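Local structure of nucleotide pyrophosphohydrolase (Bacillus cereus, 5IE9) at residues E12-I17 with M77-N82. The protein probably hydrolyses nucleoside triphosphates to monophosphates and pyrophosphate, as a manganese-binding member of the all-helical MazG family. Residues are numbered along the deposited sequence; the frame is centred on the assembly and turned at random.
Sequences EVDAYI and MANSLN
N79 reaches from the last turn of helix 62-80 to the flank of helix 6-17, where it meets V13 and D14. Its CG lies anti to its own carbonyl carbon (chi1 -70°), which helps turn the amide toward helix 6-17. The amide end rests against the backbone and CB of D14. One terminal atom of the N79 amide lies about 3.7 Å from D14 N and 3.9 Å from D14 CB. No hydrogen bond crosses the contact. The amide is probably turned over in the model, so its oxygen and nitrogen are not told apart. V13 crosses N79 at a slant, and its CG1 lies about 4.1 Å from the same end of the N79 amide. V13 is buried and also packs on F72, I75 and C76 of helix 62-80. H89 of the second subunit also packs on V13. The D14 carboxylate has its partner in Y24: OD1 of D14 is hydrogen-bonded to Y24 OH. Y24 also touches N79. The backbones come nearest at D14 and N79, whose CA atoms are 6.9 Å apart. After S80 the chain leaves the helix in a Schellman motif. N82, with positive phi, is its C-prime residue, and N82 N bonds to N79 O at 3.0 Å. Helix 62-80 also carries the manganese ligand E66. The contact thus joins the N-terminal helix to the C-terminal end of a metal-binding helix in the all-alpha MazG fold.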
ATOM      1  N   GLU C  12     -17.049 -15.610  12.861  1.00 78.31           N
ATOM      2  CA  GLU C  12     -17.678 -15.923  11.580  1.00 79.14           C
ATOM      3  C   GLU C  12     -16.640 -16.194  10.484  1.00 77.55           C
ATOM      4  O   GLU C  12     -16.820 -17.105   9.668  1.00 77.72           O
ATOM      5  CB  GLU C  12     -18.595 -14.770  11.171  1.00 80.90           C
ATOM      6  CG  GLU C  12     -19.595 -15.087  10.071  1.00 86.11           C
ATOM      7  CD  GLU C  12     -20.586 -13.960   9.819  1.00 89.50           C
ATOM      8  OE1 GLU C  12     -20.696 -13.044  10.663  1.00 89.26           O
ATOM      9  OE2 GLU C  12     -21.271 -13.998   8.772  1.00 93.29           O
ATOM     10  N   VAL C  13     -15.561 -15.405  10.482  1.00 75.87           N
ATOM     11  CA  VAL C  13     -14.468 -15.563   9.515  1.00 73.90           C
ATOM     12  C   VAL C  13     -13.631 -16.788   9.877  1.00 75.08           C
ATOM     13  O   VAL C  13     -13.215 -17.552   8.990  1.00 76.50           O
ATOM     14  CB  VAL C  13     -13.617 -14.283   9.392  1.00 71.85           C
ATOM     15  CG1 VAL C  13     -12.333 -14.522   8.604  1.00 71.74           C
ATOM     16  CG2 VAL C  13     -14.423 -13.180   8.729  1.00 72.32           C
ATOM     17  N   ASP C  14     -13.418 -16.979  11.180  1.00 74.86           N
ATOM     18  CA  ASP C  14     -12.711 -18.150  11.694  1.00 76.34           C
ATOM     19  C   ASP C  14     -13.408 -19.459  11.334  1.00 77.71           C
ATOM     20  O   ASP C  14     -12.743 -20.447  11.023  1.00 79.02           O
ATOM     21  CB  ASP C  14     -12.536 -18.051  13.207  1.00 79.04           C
ATOM     22  CG  ASP C  14     -11.429 -18.941  13.723  1.00 82.13           C
ATOM     23  OD1 ASP C  14     -10.297 -18.869  13.192  1.00 81.78           O
ATOM     24  OD2 ASP C  14     -11.690 -19.704  14.675  1.00 85.94           O
ATOM     25  N   ALA C  15     -14.742 -19.446  11.373  1.00 78.25           N
ATOM     26  CA  ALA C  15     -15.564 -20.603  11.001  1.00 81.14           C
ATOM     27  C   ALA C  15     -15.448 -20.936   9.507  1.00 80.50           C
ATOM     28  O   ALA C  15     -15.422 -22.113   9.132  1.00 83.74           O
ATOM     29  CB  ALA C  15     -17.018 -20.375  11.392  1.00 81.86           C
ATOM     30  N   TYR C  16     -15.368 -19.894   8.675  1.00 77.25           N
ATOM     31  CA  TYR C  16     -15.247 -20.028   7.228  1.00 76.13           C
ATOM     32  C   TYR C  16     -13.879 -20.583   6.819  1.00 76.62           C
ATOM     33  O   TYR C  16     -13.802 -21.455   5.956  1.00 79.21           O
ATOM     34  CB  TYR C  16     -15.539 -18.689   6.537  1.00 74.44           C
ATOM     35  CG  TYR C  16     -15.176 -18.648   5.066  1.00 75.44           C
ATOM     36  CD1 TYR C  16     -15.997 -19.250   4.110  1.00 78.37           C
ATOM     37  CD2 TYR C  16     -14.005 -18.005   4.628  1.00 74.53           C
ATOM     38  CE1 TYR C  16     -15.667 -19.227   2.762  1.00 80.40           C
ATOM     39  CE2 TYR C  16     -13.669 -17.971   3.279  1.00 76.52           C
ATOM     40  CZ  TYR C  16     -14.505 -18.584   2.353  1.00 79.76           C
ATOM     41  OH  TYR C  16     -14.187 -18.561   1.016  1.00 83.46           O
ATOM     42  N   ILE C  17     -12.814 -20.067   7.432  1.00 75.01           N
ATOM     43  CA  ILE C  17     -11.448 -20.535   7.168  1.00 74.84           C
ATOM     44  C   ILE C  17     -11.237 -21.958   7.718  1.00 77.57           C
ATOM     45  O   ILE C  17     -10.568 -22.781   7.083  1.00 79.86           O
ATOM     46  CB  ILE C  17     -10.388 -19.527   7.703  1.00 73.47           C
ATOM     47  CG1 ILE C  17     -10.525 -18.144   7.019  1.00 71.88           C
ATOM     48  CG2 ILE C  17      -8.963 -20.070   7.586  1.00 75.69           C
ATOM     49  CD1 ILE C  17     -10.199 -18.066   5.534  1.00 71.26           C
ATOM     50  N   MET C  77      -5.920 -11.726   9.290  1.00 71.01           N
ATOM     51  CA  MET C  77      -4.652 -11.364   9.912  1.00 71.79           C
ATOM     52  C   MET C  77      -4.763 -11.471  11.440  1.00 72.27           C
ATOM     53  O   MET C  77      -3.948 -12.145  12.083  1.00 73.27           O
ATOM     54  CB  MET C  77      -4.251  -9.953   9.458  1.00 73.48           C
ATOM     55  CG  MET C  77      -3.028  -9.340  10.131  1.00 77.27           C
ATOM     56  SD  MET C  77      -1.475  -9.922   9.432  1.00 84.37           S
ATOM     57  CE  MET C  77      -1.273  -8.812   8.036  1.00 80.80           C
ATOM     58  N   ALA C  78      -5.796 -10.839  11.997  1.00 70.48           N
ATOM     59  CA  ALA C  78      -6.003 -10.778  13.438  1.00 71.60           C
ATOM     60  C   ALA C  78      -6.268 -12.156  14.050  1.00 74.42           C
ATOM     61  O   ALA C  78      -5.747 -12.469  15.123  1.00 77.07           O
ATOM     62  CB  ALA C  78      -7.129  -9.811  13.767  1.00 70.42           C
ATOM     63  N   ASN C  79      -7.065 -12.971  13.358  1.00 74.04           N
ATOM     64  CA  ASN C  79      -7.381 -14.324  13.801  1.00 75.68           C
ATOM     65  C   ASN C  79      -6.154 -15.219  13.775  1.00 77.29           C
ATOM     66  O   ASN C  79      -5.874 -15.918  14.748  1.00 79.39           O
ATOM     67  CB  ASN C  79      -8.470 -14.934  12.930  1.00 75.91           C
ATOM     68  CG  ASN C  79      -9.841 -14.301  13.131  1.00 76.30           C
ATOM     69  OD1 ASN C  79     -10.790 -14.683  12.449  1.00 77.46           O
ATOM     70  ND2 ASN C  79      -9.958 -13.347  14.051  1.00 75.35           N
ATOM     71  N   SER C  80      -5.434 -15.172  12.650  1.00 77.66           N
ATOM     72  CA  SER C  80      -4.131 -15.827  12.451  1.00 79.48           C
ATOM     73  C   SER C  80      -3.170 -15.685  13.641  1.00 80.90           C
ATOM     74  O   SER C  80      -2.477 -16.644  13.992  1.00 82.41           O
ATOM     75  CB  SER C  80      -3.480 -15.275  11.176  1.00 78.63           C
ATOM     76  OG  SER C  80      -2.113 -15.622  11.061  1.00 82.92           O
ATOM     77  N   LEU C  81      -3.159 -14.500  14.258  1.00 80.28           N
ATOM     78  CA  LEU C  81      -2.231 -14.161  15.348  1.00 81.53           C
ATOM     79  C   LEU C  81      -2.915 -14.024  16.715  1.00 83.97           C
ATOM     80  O   LEU C  81      -2.368 -13.403  17.633  1.00 85.06           O
ATOM     81  CB  LEU C  81      -1.451 -12.877  15.007  1.00 78.36           C
ATOM     82  CG  LEU C  81      -0.791 -12.724  13.633  1.00 76.63           C
ATOM     83  CD1 LEU C  81      -0.461 -11.262  13.374  1.00 75.05           C
ATOM     84  CD2 LEU C  81       0.443 -13.600  13.474  1.00 77.54           C
ATOM     85  N   ASN C  82      -4.109 -14.609  16.840  1.00 85.81           N
ATOM     86  CA  ASN C  82      -4.910 -14.587  18.079  1.00 88.98           C
ATOM     87  C   ASN C  82      -5.156 -13.186  18.670  1.00 87.62           C
ATOM     88  O   ASN C  82      -5.267 -13.019  19.888  1.00 90.37           O
ATOM     89  CB  ASN C  82      -4.344 -15.571  19.122  1.00 94.07           C
ATOM     90  CG  ASN C  82      -4.658 -17.022  18.790  1.00 98.35           C
ATOM     91  OD1 ASN C  82      -5.389 -17.688  19.523  1.00103.74           O
ATOM     92  ND2 ASN C  82      -4.115 -17.520  17.679  1.00 97.55           N
TER